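Local coordinates for Cro protein (Xylella fastidiosa, PDB 3BD1) that probably binds operator DNA through a helix-turn-helix as a Cro-type transcription factor of a putative prophage element, at residues 9-14 with 47-52; 41-46 with 53-58; 35-40 with 57-62. One frame throughout, in Å; residues are numbered along the deposited sequence.

Contact 1. Residues 9-14 with 47-52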
loop_
_atom_site.group_PDB
_atom_site.type_symbol
_atom_site.label_atom_id
_atom_site.label_comp_id
_atom_site.label_asym_id
_atom_site.label_seq_id
_atom_site.Cartn_x
_atom_site.Cartn_y
_atom_site.Cartn_z
ATOM N N ASN A 9 0.961 -3.444 -3.084
ATOM C CA ASN A 9 0.886 -4.484 -2.073
ATOM C C ASN A 9 1.861 -5.623 -2.343
ATOM O O ASN A 9 2.380 -6.196 -1.393
ATOM C CB ASN A 9 -0.534 -5.001 -1.923
ATOM C CG ASN A 9 -1.428 -4.026 -1.177
ATOM O OD1 ASN A 9 -0.924 -3.203 -0.403
ATOM N ND2 ASN A 9 -2.736 -4.099 -1.393
ATOM N N LYS A 10 2.127 -5.893 -3.618
ATOM C CA LYS A 10 3.066 -6.978 -3.951
ATOM C C LYS A 10 4.456 -6.639 -3.455
ATOM O O LYS A 10 5.138 -7.503 -2.888
ATOM C CB LYS A 10 3.055 -7.253 -5.447
ATOM C CG LYS A 10 3.994 -8.340 -5.856
ATOM C CD LYS A 10 3.553 -9.651 -5.216
ATOM C CE LYS A 10 4.144 -10.843 -5.929
ATOM N NZ LYS A 10 5.590 -10.866 -5.661
ATOM N N LEU A 11 4.871 -5.399 -3.691
ATOM C CA LEU A 11 6.166 -4.942 -3.177
ATOM C C LEU A 11 6.145 -4.663 -1.672
ATOM O O LEU A 11 7.167 -4.807 -0.992
ATOM C CB LEU A 11 6.640 -3.720 -3.955
ATOM C CG LEU A 11 7.360 -3.977 -5.289
ATOM C CD1 LEU A 11 8.771 -4.539 -5.028
ATOM C CD2 LEU A 11 6.561 -4.868 -6.222
ATOM N N GLY A 12 4.979 -4.250 -1.178
ATOM C CA GLY A 12 4.731 -4.069 0.218
ATOM C C GLY A 12 4.484 -2.660 0.682
ATOM O O GLY A 12 3.854 -2.418 1.714
ATOM N N SER A 13 4.987 -1.720 -0.092
ATOM C CA SER A 13 4.790 -0.314 0.202
ATOM C C SER A 13 5.027 0.526 -1.039
ATOM O O SER A 13 5.657 0.096 -2.001
ATOM C CB SER A 13 5.761 0.151 1.286
ATOM O OG SER A 13 7.098 0.146 0.828
ATOM N N VAL A 14 4.528 1.757 -1.000
ATOM C CA VAL A 14 4.801 2.707 -2.072
ATOM C C VAL A 14 6.315 2.920 -2.170
ATOM O O VAL A 14 6.847 3.004 -3.270
ATOM C CB VAL A 14 4.011 4.023 -1.850
ATOM C CG1 VAL A 14 4.475 5.095 -2.852
ATOM C CG2 VAL A 14 2.512 3.759 -1.917
ATOM N N ARG A 47 7.287 -6.732 -14.408
ATOM C CA ARG A 47 8.495 -7.449 -14.007
ATOM C C ARG A 47 8.769 -7.398 -12.499
ATOM O O ARG A 47 9.059 -8.428 -11.878
ATOM C CB ARG A 47 9.689 -6.899 -14.779
ATOM C CG ARG A 47 9.681 -7.266 -16.251
ATOM C CD ARG A 47 10.859 -6.659 -16.994
ATOM N NE ARG A 47 10.885 -7.127 -18.379
ATOM C CZ ARG A 47 11.625 -6.574 -19.335
ATOM N NH1 ARG A 47 12.390 -5.526 -19.075
ATOM N NH2 ARG A 47 11.576 -7.072 -20.564
ATOM N N VAL A 48 8.733 -6.203 -11.913
ATOM C CA VAL A 48 9.073 -6.083 -10.498
ATOM C C VAL A 48 8.056 -6.730 -9.579
ATOM O O VAL A 48 8.393 -7.104 -8.451
ATOM C CB VAL A 48 9.352 -4.637 -10.067
ATOM C CG1 VAL A 48 10.509 -4.035 -10.889
ATOM C CG2 VAL A 48 8.116 -3.716 -10.064
ATOM N N THR A 49 6.809 -6.807 -10.057
ATOM C CA THR A 49 5.772 -7.504 -9.293
ATOM C C THR A 49 5.723 -9.004 -9.551
ATOM O O THR A 49 4.828 -9.713 -9.075
ATOM C CB THR A 49 4.379 -6.912 -9.601
ATOM O OG1 THR A 49 3.998 -7.221 -10.945
ATOM C CG2 THR A 49 4.240 -5.423 -9.234
ATOM N N ASN A 50 6.699 -9.495 -10.329
ATOM C CA ASN A 50 6.740 -10.919 -10.677
ATOM C C ASN A 50 5.452 -11.399 -11.339
ATOM O O ASN A 50 5.028 -12.544 -11.157
ATOM C CB ASN A 50 7.034 -11.792 -9.483
ATOM C CG ASN A 50 7.549 -13.192 -9.831
ATOM O OD1 ASN A 50 7.237 -14.197 -9.141
ATOM N ND2 ASN A 50 8.328 -13.246 -10.886
ATOM N N GLY A 51 4.842 -10.493 -12.100
ATOM C CA GLY A 51 3.624 -10.826 -12.817
ATOM C C GLY A 51 2.343 -10.806 -11.989
ATOM O O GLY A 51 1.278 -11.250 -12.479
ATOM N N ALA A 52 2.398 -10.276 -10.768
ATOM C CA ALA A 52 1.197 -10.159 -9.927
ATOM C C ALA A 52 0.216 -9.211 -10.606
ATOM O O ALA A 52 -0.983 -9.386 -10.440
ATOM C CB ALA A 52 1.520 -9.618 -8.561
HETATM O O HOH W 1 7.447 -8.711 -6.431
#
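With its CG anti to the backbone N (chi1 180°), the side chain of Lys10 sets out toward the 47-52 turn, and a bend at chi2 (64°) brings CD to the Ala52 methyl, so that the aliphatic part of the chain lies over Thr49 and Ala52. Lys10 CE rests in van der Waals contact, 3.4 Å from Thr49 O, the carbonyl oxygen that accepts the backbone N-H of Ala52 in a type I' turn. The methyl of Ala52 packs against the same chain, its CB 3.9 Å from Lys10 CG. At the far end a second bend, at chi4, places the ammonium; Lys10 NZ donates to a water 2.9 Å away that also lies 2.7 Å from Val48 O. Beside the lysine, Leu11 offers one branch: its CD2 lies 3.8 Å from Thr49 CG2, the two side chains crossing at about a right angle, and 4.3 Å from Val48 CG2. A Schellman motif, with Asn50 at C-prime, ends helix 42-48 here, and Thr49 OG1 turns back to Ile45 O of that helix. The contact thus packs the C-terminal ends of helices 3-11 and 42-48 together, with Leu17 of helix 14-21 touching both Leu11 and Val48.

Contact 2. Residues 41-46 with 53-58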
loop_
_atom_site.group_PDB
_atom_site.type_symbol
_atom_site.label_atom_id
_atom_site.label_comp_id
_atom_site.label_asym_id
_atom_site.label_seq_id
_atom_site.Cartn_x
_atom_site.Cartn_y
_atom_site.Cartn_z
ATOM N N ARG A 41 6.084 2.471 -18.384
ATOM C CA ARG A 41 6.446 1.796 -17.136
ATOM C C ARG A 41 5.702 0.490 -16.896
ATOM O O ARG A 41 5.962 -0.201 -15.906
ATOM C CB ARG A 41 6.329 2.717 -15.922
ATOM C CG ARG A 41 7.217 3.982 -15.931
ATOM C CD ARG A 41 8.608 3.793 -16.559
ATOM N NE ARG A 41 9.422 2.830 -15.825
ATOM C CZ ARG A 41 10.137 3.144 -14.749
ATOM N NH1 ARG A 41 10.151 4.387 -14.281
ATOM N NH2 ARG A 41 10.836 2.200 -14.150
ATOM N N CYS A 42 4.769 0.136 -17.782
ATOM C CA CYS A 42 3.955 -1.056 -17.512
ATOM C C CYS A 42 4.772 -2.363 -17.483
ATOM O O CYS A 42 4.561 -3.172 -16.569
ATOM C CB CYS A 42 2.815 -1.176 -18.522
ATOM S SG CYS A 42 1.559 0.103 -18.241
ATOM N N ILE A 43 5.636 -2.578 -18.479
ATOM C CA ILE A 43 6.474 -3.788 -18.461
ATOM C C ILE A 43 7.309 -3.830 -17.189
ATOM O O ILE A 43 7.464 -4.888 -16.588
ATOM C CB ILE A 43 7.357 -3.949 -19.709
ATOM C CG1 ILE A 43 6.515 -4.301 -20.933
ATOM C CG2 ILE A 43 8.400 -5.063 -19.532
ATOM C CD1 ILE A 43 7.295 -4.425 -22.238
ATOM N N ASP A 44 7.844 -2.687 -16.788
ATOM C CA ASP A 44 8.683 -2.644 -15.587
ATOM C C ASP A 44 7.868 -3.084 -14.375
ATOM O O ASP A 44 8.364 -3.831 -13.542
ATOM C CB ASP A 44 9.225 -1.239 -15.377
ATOM C CG ASP A 44 10.186 -0.799 -16.464
ATOM O OD1 ASP A 44 10.875 -1.677 -17.024
ATOM O OD2 ASP A 44 10.221 0.420 -16.727
ATOM N N ILE A 45 6.630 -2.605 -14.282
ATOM C CA ILE A 45 5.785 -2.974 -13.148
ATOM C C ILE A 45 5.469 -4.470 -13.181
ATOM O O ILE A 45 5.501 -5.157 -12.143
ATOM C CB ILE A 45 4.491 -2.111 -13.078
ATOM C CG1 ILE A 45 4.834 -0.632 -12.825
ATOM C CG2 ILE A 45 3.516 -2.713 -12.063
ATOM C CD1 ILE A 45 3.679 0.346 -13.085
ATOM N N GLU A 46 5.126 -4.959 -14.371
ATOM C CA GLU A 46 4.867 -6.390 -14.520
ATOM C C GLU A 46 6.093 -7.204 -14.049
ATOM O O GLU A 46 5.951 -8.230 -13.372
ATOM C CB GLU A 46 4.527 -6.749 -15.957
ATOM C CG GLU A 46 4.268 -8.213 -16.175
ATOM C CD GLU A 46 3.821 -8.560 -17.571
ATOM O OE1 GLU A 46 3.004 -7.848 -18.177
ATOM O OE2 GLU A 46 4.282 -9.598 -18.067
ATOM N N VAL A 53 0.743 -8.262 -11.368
ATOM C CA VAL A 53 -0.062 -7.497 -12.320
ATOM C C VAL A 53 0.635 -7.589 -13.645
ATOM O O VAL A 53 1.862 -7.737 -13.734
ATOM C CB VAL A 53 -0.246 -6.053 -11.911
ATOM C CG1 VAL A 53 -1.011 -5.974 -10.583
ATOM C CG2 VAL A 53 1.012 -5.293 -11.860
ATOM N N ILE A 54 -0.167 -7.524 -14.699
ATOM C CA ILE A 54 0.331 -7.554 -16.061
ATOM C C ILE A 54 -0.034 -6.285 -16.794
ATOM O O ILE A 54 -0.904 -5.531 -16.388
ATOM C CB ILE A 54 -0.108 -8.810 -16.830
ATOM C CG1 ILE A 54 -1.623 -8.843 -17.012
ATOM C CG2 ILE A 54 0.410 -10.054 -16.108
ATOM C CD1 ILE A 54 -2.042 -9.918 -17.993
ATOM N N CYS A 55 0.652 -6.053 -17.911
ATOM C CA CYS A 55 0.515 -4.820 -18.668
ATOM C C CYS A 55 -0.954 -4.524 -19.015
ATOM O O CYS A 55 -1.392 -3.394 -18.881
ATOM C CB CYS A 55 1.337 -4.896 -19.973
ATOM S SG CYS A 55 3.109 -4.800 -19.659
ATOM N N ARG A 56 -1.706 -5.532 -19.436
ATOM C CA ARG A 56 -3.109 -5.329 -19.852
ATOM C C ARG A 56 -3.983 -4.899 -18.688
ATOM O O ARG A 56 -4.989 -4.222 -18.896
ATOM C CB ARG A 56 -3.616 -6.627 -20.473
ATOM C CG ARG A 56 -5.062 -6.762 -20.787
ATOM C CD ARG A 56 -5.473 -5.873 -21.924
ATOM N NE ARG A 56 -6.925 -6.001 -22.096
ATOM C CZ ARG A 56 -7.580 -5.728 -23.217
ATOM N NH1 ARG A 56 -6.931 -5.289 -24.287
ATOM N NH2 ARG A 56 -8.898 -5.879 -23.257
ATOM N N GLU A 57 -3.615 -5.267 -17.467
ATOM C CA GLU A 57 -4.355 -4.830 -16.306
ATOM C C GLU A 57 -4.053 -3.391 -15.973
ATOM O O GLU A 57 -4.925 -2.666 -15.478
ATOM C CB GLU A 57 -4.081 -5.732 -15.101
ATOM C CG GLU A 57 -4.534 -7.171 -15.304
ATOM C CD GLU A 57 -3.999 -8.184 -14.315
ATOM O OE1 GLU A 57 -2.907 -8.032 -13.778
ATOM O OE2 GLU A 57 -4.652 -9.203 -14.047
ATOM N N LEU A 58 -2.810 -2.978 -16.227
ATOM C CA LEU A 58 -2.403 -1.612 -15.948
ATOM C C LEU A 58 -2.936 -0.620 -16.970
ATOM O O LEU A 58 -3.412 0.459 -16.625
ATOM C CB LEU A 58 -0.870 -1.542 -15.851
ATOM C CG LEU A 58 -0.233 -2.250 -14.651
ATOM C CD1 LEU A 58 1.252 -2.577 -14.998
ATOM C CD2 LEU A 58 -0.392 -1.433 -13.391
#
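The direct hydrogen bond between helix 42-48 and the segment 53-58 is made by Glu46, whose OE1 accepts from Cys55 N at 3.0 Å. The N-H arrives on the anti side of the carboxylate, 18° out of its plane, with an angle of 154° at the hydrogen. Glu46 CG stands anti to the backbone N (chi1 179°), and the chain continues extended across Ile54. A carboxylate of one helix thus accepts an N-H at the N-terminal end of the next, which would be expected to favour a negative charge, if modestly in so short a helix. A second carboxylate serves this helix start from within: Glu57 OE1 takes the N-H of Ile54, the N-cap residue, at 2.9 Å. A weaker polar contact is the CA-H of Glu46 directed at Val53 O, with 3.4 Å between CA and O.

The apolar contacts lie in two groups. Cys55 SG settles against the helix near its start, 3.7 Å from Ile43 CG1 and 3.8 Å from Cys42 CB, while Cys42 SG in turn meets Leu58 CB. Separately, Ile45 CG2 touches both Val53 CG2, at 3.6 Å, and Leu58 CD1, at 3.7 Å, crossing each side chain obliquely.

This buried layer continues into the rest of the all-helical fold: Ala7 of helix 3-11, Leu21 of helix 14-21 and Trp31 of helix 25-34 touch Ile45, and Ile6 of helix 3-11 touches Val53.

Contact 3. Residues 35-40 with 57-62. With GOL (glycerol), chain D.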
loop_
_atom_site.group_PDB
_atom_site.type_symbol
_atom_site.label_atom_id
_atom_site.label_comp_id
_atom_site.label_asym_id
_atom_site.label_seq_id
_atom_site.Cartn_x
_atom_site.Cartn_y
_atom_site.Cartn_z
ATOM N N GLY A 35 -5.296 7.325 -11.722
ATOM C CA GLY A 35 -5.729 5.991 -12.143
ATOM C C GLY A 35 -4.997 5.503 -13.378
ATOM O O GLY A 35 -5.537 4.752 -14.184
ATOM N N ARG A 36 -3.751 5.927 -13.559
ATOM C CA ARG A 36 -3.069 5.595 -14.806
ATOM C C ARG A 36 -1.557 5.643 -14.636
ATOM O O ARG A 36 -0.992 6.707 -14.367
ATOM C CB ARG A 36 -3.435 6.619 -15.887
ATOM C CG ARG A 36 -2.862 6.360 -17.277
ATOM C CD ARG A 36 -3.213 7.457 -18.271
ATOM N NE ARG A 36 -2.369 8.649 -18.170
ATOM C CZ ARG A 36 -2.749 9.836 -17.700
ATOM N NH1 ARG A 36 -3.986 10.050 -17.267
ATOM N NH2 ARG A 36 -1.878 10.838 -17.659
ATOM N N VAL A 37 -0.924 4.490 -14.820
ATOM C CA VAL A 37 0.521 4.429 -14.857
ATOM C C VAL A 37 0.956 4.800 -16.274
ATOM O O VAL A 37 0.255 4.527 -17.251
ATOM C CB VAL A 37 1.122 3.060 -14.409
ATOM C CG1 VAL A 37 0.496 2.628 -13.084
ATOM C CG2 VAL A 37 1.013 1.929 -15.402
ATOM N N PRO A 38 2.135 5.411 -16.397
ATOM C CA PRO A 38 2.677 5.675 -17.730
ATOM C C PRO A 38 2.855 4.390 -18.552
ATOM O O PRO A 38 3.272 3.361 -18.020
ATOM C CB PRO A 38 4.049 6.282 -17.421
ATOM C CG PRO A 38 3.967 6.810 -16.065
ATOM C CD PRO A 38 3.035 5.882 -15.333
ATOM N N ALA A 39 2.559 4.450 -19.850
ATOM C CA ALA A 39 2.584 3.268 -20.700
ATOM C C ALA A 39 3.996 2.689 -20.652
ATOM O O ALA A 39 4.155 1.463 -20.661
ATOM C CB ALA A 39 2.174 3.613 -22.163
ATOM N N GLU A 40 5.001 3.560 -20.625
ATOM C CA GLU A 40 6.392 3.105 -20.706
ATOM C C GLU A 40 6.918 2.479 -19.419
ATOM O O GLU A 40 8.070 2.000 -19.388
ATOM C CB GLU A 40 7.309 4.247 -21.110
ATOM C CG GLU A 40 7.487 5.337 -20.084
ATOM C CD GLU A 40 6.450 6.438 -20.109
ATOM O OE1 GLU A 40 6.790 7.464 -19.481
ATOM O OE2 GLU A 40 5.361 6.287 -20.720
ATOM N N GLU A 57 -3.615 -5.267 -17.467
ATOM C CA GLU A 57 -4.355 -4.830 -16.306
ATOM C C GLU A 57 -4.053 -3.391 -15.973
ATOM O O GLU A 57 -4.925 -2.666 -15.478
ATOM C CB GLU A 57 -4.081 -5.732 -15.101
ATOM C CG GLU A 57 -4.534 -7.171 -15.304
ATOM C CD GLU A 57 -3.999 -8.184 -14.315
ATOM O OE1 GLU A 57 -2.907 -8.032 -13.778
ATOM O OE2 GLU A 57 -4.652 -9.203 -14.047
ATOM N N LEU A 58 -2.810 -2.978 -16.227
ATOM C CA LEU A 58 -2.403 -1.612 -15.948
ATOM C C LEU A 58 -2.936 -0.620 -16.970
ATOM O O LEU A 58 -3.412 0.459 -16.625
ATOM C CB LEU A 58 -0.870 -1.542 -15.851
ATOM C CG LEU A 58 -0.233 -2.250 -14.651
ATOM C CD1 LEU A 58 1.252 -2.577 -14.998
ATOM C CD2 LEU A 58 -0.392 -1.433 -13.391
ATOM N N ARG A 59 -2.857 -0.979 -18.243
ATOM C CA ARG A 59 -3.222 -0.068 -19.321
ATOM C C ARG A 59 -3.945 -0.864 -20.392
ATOM O O ARG A 59 -3.403 -1.192 -21.450
ATOM C CB ARG A 59 -2.025 0.709 -19.882
ATOM C CG ARG A 59 -1.424 1.737 -18.928
ATOM C CD ARG A 59 -2.360 2.922 -18.633
ATOM N NE ARG A 59 -2.755 3.617 -19.855
ATOM C CZ ARG A 59 -2.030 4.564 -20.437
ATOM N NH1 ARG A 59 -0.882 4.945 -19.891
ATOM N NH2 ARG A 59 -2.431 5.138 -21.557
ATOM N N PRO A 60 -5.230 -1.160 -20.146
ATOM C CA PRO A 60 -5.996 -1.900 -21.134
ATOM C C PRO A 60 -6.218 -1.157 -22.450
ATOM O O PRO A 60 -6.547 -1.807 -23.437
ATOM C CB PRO A 60 -7.324 -2.209 -20.441
ATOM C CG PRO A 60 -7.330 -1.433 -19.240
ATOM C CD PRO A 60 -5.983 -0.884 -18.915
ATOM N N ASP A 61 -6.054 0.159 -22.418
ATOM C CA ASP A 61 -6.115 1.000 -23.596
ATOM C C ASP A 61 -4.861 0.929 -24.464
ATOM O O ASP A 61 -4.890 1.466 -25.575
ATOM C CB ASP A 61 -6.344 2.453 -23.189
ATOM C CG ASP A 61 -5.346 3.013 -22.200
ATOM O OD1 ASP A 61 -4.908 2.293 -21.278
ATOM O OD2 ASP A 61 -5.053 4.222 -22.350
ATOM N N VAL A 62 -3.794 0.302 -23.960
ATOM C CA VAL A 62 -2.518 0.205 -24.661
ATOM C C VAL A 62 -2.223 -1.242 -25.066
ATOM O O VAL A 62 -1.793 -1.489 -26.189
ATOM C CB VAL A 62 -1.381 0.775 -23.775
ATOM C CG1 VAL A 62 0.008 0.496 -24.402
ATOM C CG2 VAL A 62 -1.609 2.253 -23.499
HETATM C C1 GOL D . 0.762 7.617 -21.993
HETATM O O1 GOL D . 1.144 6.843 -20.880
HETATM C C2 GOL D . 1.134 7.287 -23.433
HETATM O O2 GOL D . 0.965 5.894 -23.568
HETATM C C3 GOL D . 2.432 7.794 -24.061
HETATM O O3 GOL D . 3.337 7.539 -23.005
HETATM O O HOH W 2 -2.610 2.162 -14.767
#
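The CA atoms of Val37 and Leu58 come within 6.8 Å of each other, and those of Ala39 and Arg59 lie at the same spacing. Segment 35-40 has no regular structure, Gly35 at positive phi closing helix 25-34 in a Schellman motif, and 57-62 leaves helix 55-58 at Arg59. One water spans the backbones, accepting from Val37 N at 2.9 Å and donating to Leu58 O. The contact joins the loop between helices 25-34 and 42-48 to the chain that follows helix 55-58, in an all-helical chain whose family belongs to the helix-turn-helix clan.

Arg59 carries most of the side-chain contact. Its chain is bent at chi2 and chi3, and NH1 donates to Val37 O at 2.9 Å, in the carbonyl plane. Its other nitrogens grip Asp61 side-on, NE to OD1 and NH2 to OD2, each 2.9 Å long, which holds the guanidinium against rotation and would offset its charge. Arg36 CG lies 3.3 Å above one face and Val62 CG2 3.4 Å above the opposite one, both offset toward the rim. The Arg36 guanidinium itself is turned 81° from that of Arg59, and the like charges come no closer than 4.3 Å, between Arg36 NE and Arg59 NH1. Next to this polar group Val37 CG2 packs on Leu58 CB, with Trp31 of helix 25-34 and Ile4 of helix 3-11 also touching Val37. A glycerol, probably from the crystallisation liquor, accepts through O1 from both Ala39 N and Arg59 NH1.

Helix 42-48 runs through the set: its last turn enters contact 1, most of its length contact 2, and the loop leading into it contact 3. Contacts 1 and 2 have centres about 10 Å apart and meet where Gly51 N probably bonds to Glu46 O; contacts 2 and 3, with centres about 7 Å apart, share Glu57 and Leu58, and Cys42 SG packs against Val37 CG2 and Arg59 CG. Contacts 1 and 3 have centres about 16 Å apart, on opposite sides of the chain's centre. Along the chain the segments of contact 1 alternate with those of contacts 2 and 3. Helix 55-58 with its flanks packs back on helix 42-48 and the loop before it, completing an all-helical Cro fold.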